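PDB 6S1Y: angiotensin-converting enzyme from Anopheles gambiae, which is a zinc metallopeptidase of the angiotensin-converting enzyme family that probably trims short peptides and is studied as a target for mosquito control. Local coordinates for residues K271-Y284 and T397-D409. Sequence-based numbering, arbitrary orientation.
Sequences KLLDVTDEMIRQGY and TPKHLKKVGLLKD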
loop_
_atom_site.group_PDB
_atom_site.type_symbol
_atom_site.label_atom_id
_atom_site.label_comp_id
_atom_site.label_asym_id
_atom_site.label_seq_id
_atom_site.Cartn_x
_atom_site.Cartn_y
_atom_site.Cartn_z
ATOM N N LYS A 271 -1.186 -14.984 -26.338
ATOM C CA LYS A 271 -1.048 -15.438 -24.967
ATOM C C LYS A 271 -1.276 -14.294 -23.991
ATOM O O LYS A 271 -0.727 -13.200 -24.140
ATOM C CB LYS A 271 0.337 -16.048 -24.742
ATOM C CG LYS A 271 0.462 -16.742 -23.421
ATOM C CD LYS A 271 -0.247 -18.080 -23.470
ATOM C CE LYS A 271 -0.325 -18.721 -22.095
ATOM N NZ LYS A 271 -1.046 -20.000 -22.154
ATOM N N LEU A 272 -2.097 -14.570 -22.986
ATOM C CA LEU A 272 -2.374 -13.676 -21.874
ATOM C C LEU A 272 -1.762 -14.250 -20.592
ATOM O O LEU A 272 -1.386 -15.421 -20.522
ATOM C CB LEU A 272 -3.885 -13.485 -21.722
ATOM C CG LEU A 272 -4.554 -12.947 -22.986
ATOM C CD1 LEU A 272 -6.035 -12.740 -22.767
ATOM C CD2 LEU A 272 -3.932 -11.628 -23.435
ATOM N N LEU A 273 -1.651 -13.405 -19.578
ATOM C CA LEU A 273 -0.843 -13.716 -18.407
ATOM C C LEU A 273 -1.631 -13.650 -17.102
ATOM O O LEU A 273 -1.081 -13.234 -16.080
ATOM C CB LEU A 273 0.356 -12.772 -18.337
ATOM C CG LEU A 273 1.317 -12.895 -19.515
ATOM C CD1 LEU A 273 2.170 -11.642 -19.561
ATOM C CD2 LEU A 273 2.172 -14.138 -19.397
ATOM N N ASP A 274 -2.907 -14.023 -17.121
ATOM C CA ASP A 274 -3.669 -14.240 -15.896
ATOM C C ASP A 274 -3.666 -15.744 -15.590
ATOM O O ASP A 274 -4.267 -16.538 -16.321
ATOM C CB ASP A 274 -5.097 -13.715 -16.013
ATOM C CG ASP A 274 -5.844 -13.766 -14.688
ATOM O OD1 ASP A 274 -5.270 -14.297 -13.708
ATOM O OD2 ASP A 274 -6.998 -13.265 -14.625
ATOM N N VAL A 275 -3.004 -16.118 -14.502
ATOM C CA VAL A 275 -2.801 -17.500 -14.126
ATOM C C VAL A 275 -3.868 -17.981 -13.140
ATOM O O VAL A 275 -3.701 -19.027 -12.510
ATOM C CB VAL A 275 -1.400 -17.741 -13.570
ATOM C CG1 VAL A 275 -0.371 -17.223 -14.513
ATOM C CG2 VAL A 275 -1.245 -17.079 -12.193
ATOM N N THR A 276 -4.950 -17.222 -12.981
ATOM C CA THR A 276 -5.969 -17.598 -12.020
ATOM C C THR A 276 -6.553 -18.965 -12.345
ATOM O O THR A 276 -6.692 -19.817 -11.456
ATOM C CB THR A 276 -7.087 -16.559 -11.968
ATOM O OG1 THR A 276 -6.571 -15.336 -11.424
ATOM C CG2 THR A 276 -8.236 -17.065 -11.095
ATOM N N ASP A 277 -6.920 -19.192 -13.609
ATOM C CA ASP A 277 -7.566 -20.450 -13.964
ATOM C C ASP A 277 -6.643 -21.647 -13.735
ATOM O O ASP A 277 -7.113 -22.732 -13.379
ATOM C CB ASP A 277 -8.034 -20.423 -15.420
ATOM C CG ASP A 277 -9.167 -19.438 -15.650
ATOM O OD1 ASP A 277 -9.700 -18.881 -14.662
ATOM O OD2 ASP A 277 -9.518 -19.207 -16.830
ATOM N N GLU A 278 -5.334 -21.482 -13.938
ATOM C CA GLU A 278 -4.407 -22.575 -13.659
ATOM C C GLU A 278 -4.234 -22.778 -12.162
ATOM O O GLU A 278 -4.065 -23.914 -11.705
ATOM C CB GLU A 278 -3.054 -22.304 -14.302
ATOM C CG GLU A 278 -3.035 -22.586 -15.775
ATOM C CD GLU A 278 -3.200 -24.069 -16.063
ATOM O OE1 GLU A 278 -2.652 -24.883 -15.285
ATOM O OE2 GLU A 278 -3.883 -24.418 -17.050
ATOM N N MET A 279 -4.248 -21.687 -11.381
ATOM C CA MET A 279 -4.193 -21.832 -9.930
ATOM C C MET A 279 -5.373 -22.658 -9.436
ATOM O O MET A 279 -5.212 -23.602 -8.655
ATOM C CB MET A 279 -4.196 -20.465 -9.238
ATOM C CG MET A 279 -2.942 -19.635 -9.367
ATOM S SD MET A 279 -3.283 -17.955 -8.709
ATOM C CE MET A 279 -3.067 -18.187 -6.940
ATOM N N ILE A 280 -6.576 -22.298 -9.875
ATOM C CA ILE A 280 -7.769 -23.037 -9.485
ATOM C C ILE A 280 -7.663 -24.483 -9.941
ATOM O O ILE A 280 -7.893 -25.420 -9.168
ATOM C CB ILE A 280 -9.021 -22.353 -10.063
ATOM C CG1 ILE A 280 -9.274 -21.042 -9.319
ATOM C CG2 ILE A 280 -10.225 -23.270 -10.003
ATOM C CD1 ILE A 280 -10.252 -20.124 -10.022
ATOM N N ARG A 281 -7.318 -24.678 -11.215
ATOM C CA ARG A 281 -7.285 -26.005 -11.820
ATOM C C ARG A 281 -6.247 -26.903 -11.160
ATOM O O ARG A 281 -6.420 -28.129 -11.126
ATOM C CB ARG A 281 -7.000 -25.846 -13.316
ATOM C CG ARG A 281 -7.132 -27.095 -14.135
ATOM C CD ARG A 281 -6.579 -26.884 -15.546
ATOM N NE ARG A 281 -5.118 -26.801 -15.542
ATOM C CZ ARG A 281 -4.305 -27.847 -15.400
ATOM N NH1 ARG A 281 -4.800 -29.069 -15.245
ATOM N NH2 ARG A 281 -2.989 -27.671 -15.404
ATOM N N GLN A 282 -5.157 -26.329 -10.647
ATOM C CA GLN A 282 -4.154 -27.091 -9.922
ATOM C C GLN A 282 -4.486 -27.220 -8.429
ATOM O O GLN A 282 -3.608 -27.582 -7.630
ATOM C CB GLN A 282 -2.772 -26.459 -10.131
ATOM C CG GLN A 282 -2.130 -26.843 -11.472
ATOM C CD GLN A 282 -0.869 -26.064 -11.810
ATOM O OE1 GLN A 282 0.038 -25.914 -10.978
ATOM N NE2 GLN A 282 -0.802 -25.559 -13.050
ATOM N N GLY A 283 -5.731 -26.949 -8.040
ATOM C CA GLY A 283 -6.132 -27.091 -6.646
ATOM C C GLY A 283 -5.359 -26.239 -5.660
ATOM O O GLY A 283 -5.096 -26.673 -4.533
ATOM N N TYR A 284 -4.998 -25.024 -6.053
ATOM C CA TYR A 284 -4.357 -24.110 -5.125
ATOM C C TYR A 284 -5.293 -23.741 -3.983
ATOM O O TYR A 284 -6.503 -23.593 -4.157
ATOM C CB TYR A 284 -3.935 -22.827 -5.834
ATOM C CG TYR A 284 -2.550 -22.834 -6.397
ATOM C CD1 TYR A 284 -2.231 -23.619 -7.489
ATOM C CD2 TYR A 284 -1.572 -22.021 -5.870
ATOM C CE1 TYR A 284 -0.969 -23.611 -8.021
ATOM C CE2 TYR A 284 -0.303 -21.998 -6.401
ATOM C CZ TYR A 284 -0.008 -22.800 -7.473
ATOM O OH TYR A 284 1.262 -22.781 -7.999
ATOM N N THR A 397 6.841 -12.328 -14.025
ATOM C CA THR A 397 7.417 -12.589 -15.334
ATOM C C THR A 397 6.908 -13.909 -15.904
ATOM O O THR A 397 6.649 -14.864 -15.161
ATOM C CB THR A 397 8.936 -12.653 -15.264
ATOM O OG1 THR A 397 9.315 -13.734 -14.406
ATOM C CG2 THR A 397 9.504 -11.349 -14.751
ATOM N N PRO A 398 6.745 -13.985 -17.227
ATOM C CA PRO A 398 6.491 -15.290 -17.850
ATOM C C PRO A 398 7.528 -16.336 -17.475
ATOM O O PRO A 398 7.174 -17.490 -17.223
ATOM C CB PRO A 398 6.513 -14.963 -19.348
ATOM C CG PRO A 398 6.131 -13.544 -19.428
ATOM C CD PRO A 398 6.753 -12.890 -18.214
ATOM N N LYS A 399 8.803 -15.955 -17.404
ATOM C CA LYS A 399 9.855 -16.887 -17.002
ATOM C C LYS A 399 9.493 -17.621 -15.711
ATOM O O LYS A 399 9.441 -18.853 -15.677
ATOM C CB LYS A 399 11.164 -16.109 -16.842
ATOM C CG LYS A 399 12.321 -16.899 -16.303
ATOM C CD LYS A 399 13.525 -15.981 -16.072
ATOM C CE LYS A 399 14.096 -15.462 -17.389
ATOM N NZ LYS A 399 15.078 -14.359 -17.166
ATOM N N HIS A 400 9.218 -16.874 -14.637
ATOM C CA HIS A 400 8.958 -17.502 -13.345
ATOM C C HIS A 400 7.674 -18.319 -13.363
ATOM O O HIS A 400 7.633 -19.448 -12.847
ATOM C CB HIS A 400 8.890 -16.436 -12.254
ATOM C CG HIS A 400 8.813 -16.998 -10.869
ATOM N ND1 HIS A 400 9.936 -17.293 -10.125
ATOM C CD2 HIS A 400 7.750 -17.342 -10.103
ATOM C CE1 HIS A 400 9.568 -17.788 -8.954
ATOM N NE2 HIS A 400 8.248 -17.832 -8.918
ATOM N N LEU A 401 6.608 -17.771 -13.942
ATOM C CA LEU A 401 5.341 -18.491 -13.958
ATOM C C LEU A 401 5.458 -19.795 -14.728
ATOM O O LEU A 401 4.716 -20.742 -14.458
ATOM C CB LEU A 401 4.258 -17.611 -14.570
ATOM C CG LEU A 401 4.039 -16.286 -13.829
ATOM C CD1 LEU A 401 3.250 -15.305 -14.679
ATOM C CD2 LEU A 401 3.352 -16.565 -12.476
ATOM N N LYS A 402 6.358 -19.852 -15.713
ATOM C CA LYS A 402 6.604 -21.113 -16.413
ATOM C C LYS A 402 7.353 -22.088 -15.508
ATOM O O LYS A 402 6.949 -23.246 -15.367
ATOM C CB LYS A 402 7.363 -20.850 -17.718
ATOM C CG LYS A 402 6.450 -20.454 -18.882
ATOM C CD LYS A 402 7.134 -20.589 -20.244
ATOM C CE LYS A 402 7.874 -19.321 -20.640
ATOM N NZ LYS A 402 9.046 -19.609 -21.527
ATOM N N LYS A 403 8.407 -21.618 -14.836
ATOM C CA LYS A 403 9.123 -22.445 -13.867
ATOM C C LYS A 403 8.159 -23.175 -12.930
ATOM O O LYS A 403 8.182 -24.403 -12.821
ATOM C CB LYS A 403 10.085 -21.587 -13.042
ATOM C CG LYS A 403 11.424 -21.302 -13.686
ATOM C CD LYS A 403 12.280 -20.396 -12.791
ATOM C CE LYS A 403 13.403 -19.725 -13.596
ATOM N NZ LYS A 403 13.916 -18.476 -12.956
ATOM N N VAL A 404 7.305 -22.412 -12.226
ATOM C CA VAL A 404 6.406 -22.976 -11.220
ATOM C C VAL A 404 5.181 -23.597 -11.842
ATOM O O VAL A 404 4.269 -24.036 -11.117
ATOM C CB VAL A 404 5.987 -21.901 -10.193
ATOM C CG1 VAL A 404 7.212 -21.247 -9.585
ATOM C CG2 VAL A 404 5.086 -20.835 -10.845
ATOM N N GLY A 405 5.106 -23.653 -13.161
ATOM C CA GLY A 405 4.053 -24.397 -13.800
ATOM C C GLY A 405 2.724 -23.697 -13.904
ATOM O O GLY A 405 1.732 -24.349 -14.250
ATOM N N LEU A 406 2.662 -22.390 -13.626
ATOM C CA LEU A 406 1.389 -21.693 -13.676
ATOM C C LEU A 406 1.073 -21.146 -15.052
ATOM O O LEU A 406 -0.056 -20.710 -15.288
ATOM C CB LEU A 406 1.357 -20.550 -12.677
ATOM C CG LEU A 406 1.110 -20.984 -11.244
ATOM C CD1 LEU A 406 1.420 -19.860 -10.294
ATOM C CD2 LEU A 406 -0.317 -21.466 -11.050
ATOM N N LEU A 407 2.041 -21.162 -15.960
ATOM C CA LEU A 407 1.867 -20.658 -17.316
ATOM C C LEU A 407 2.321 -21.744 -18.275
ATOM O O LEU A 407 3.475 -22.177 -18.226
ATOM C CB LEU A 407 2.660 -19.368 -17.511
ATOM C CG LEU A 407 2.379 -18.512 -18.743
ATOM C CD1 LEU A 407 0.943 -18.053 -18.801
ATOM C CD2 LEU A 407 3.342 -17.329 -18.722
ATOM N N LYS A 408 1.406 -22.220 -19.112
ATOM C CA LYS A 408 1.754 -23.219 -20.110
ATOM C C LYS A 408 2.652 -22.595 -21.173
ATOM O O LYS A 408 2.650 -21.380 -21.395
ATOM C CB LYS A 408 0.492 -23.795 -20.752
ATOM C CG LYS A 408 -0.513 -24.369 -19.744
ATOM C CD LYS A 408 0.080 -25.546 -18.977
ATOM C CE LYS A 408 -0.200 -25.445 -17.477
ATOM N NZ LYS A 408 0.651 -26.393 -16.669
ATOM N N ASP A 409 3.433 -23.440 -21.836
ATOM C CA ASP A 409 4.370 -22.916 -22.814
ATOM C C ASP A 409 3.610 -22.347 -24.011
ATOM O O ASP A 409 2.458 -22.694 -24.279
ATOM C CB ASP A 409 5.355 -23.991 -23.266
ATOM C CG ASP A 409 6.727 -23.413 -23.592
ATOM O OD1 ASP A 409 6.824 -22.182 -23.801
ATOM O OD2 ASP A 409 7.714 -24.182 -23.629
HETATM O O HOH W 1 -1.250 -21.181 -19.344
HETATM O O HOH W 2 1.876 -24.478 -10.352
#
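Leu406 pushes its isobutyl group in among Val275, Met279 and Tyr284, its CD2 lying 3.6 Å from Met279 CG and touching the Tyr284 ring near its hydroxyl end. The CG of Met279 in turn stands over the centre of one face of that ring. Val275 packs its CB against Leu406 CB (4.0 Å) and its CG1 against Leu401 CD1. With CG anti to the backbone N (chi1 -167°), the fork of Leu407 points its two methyls at different neighbours: CD1 against the CE of Lys271, CD2 against Leu273 CD2 at a tight 3.5 Å.

A polar rim borders these apolar contacts. Gln282, extended beyond CG, gives its NE2 to Gly405 O over 3.1 Å in a nearly straight bond (166°) that approaches from above the carbonyl plane; the same nitrogen also donates to Glu278 OE1, which fixes the turn of the amide. That carboxylate oxygen accepts a second bond, from Arg281 NH2 at 2.8 Å, through its syn lone pair. Lys408 crosses Glu278 at about a right angle and makes a long salt bridge, NZ to OE1 3.9 Å. Arg281 NH2 and Lys408 NZ come within 4.1 Å, and the carboxylate they share probably offsets the like charges. One water bridges Tyr284 OH and Val404 O, and another joins Lys271 NZ to Lys408 N.

As a worked example, the contact has two short helices meeting largely through the loops that flank them, one entering helix 276-281 and the other leaving helix 398-403, where Gly405 forms a Schellman motif just before Leu406. Phe352 of helix 349-368, which carries the zinc ligands His357 and His361, touches Met279 and Leu406, while helix 286-299 lies against Tyr284 and helix 414-429 against Leu273 and Pro398.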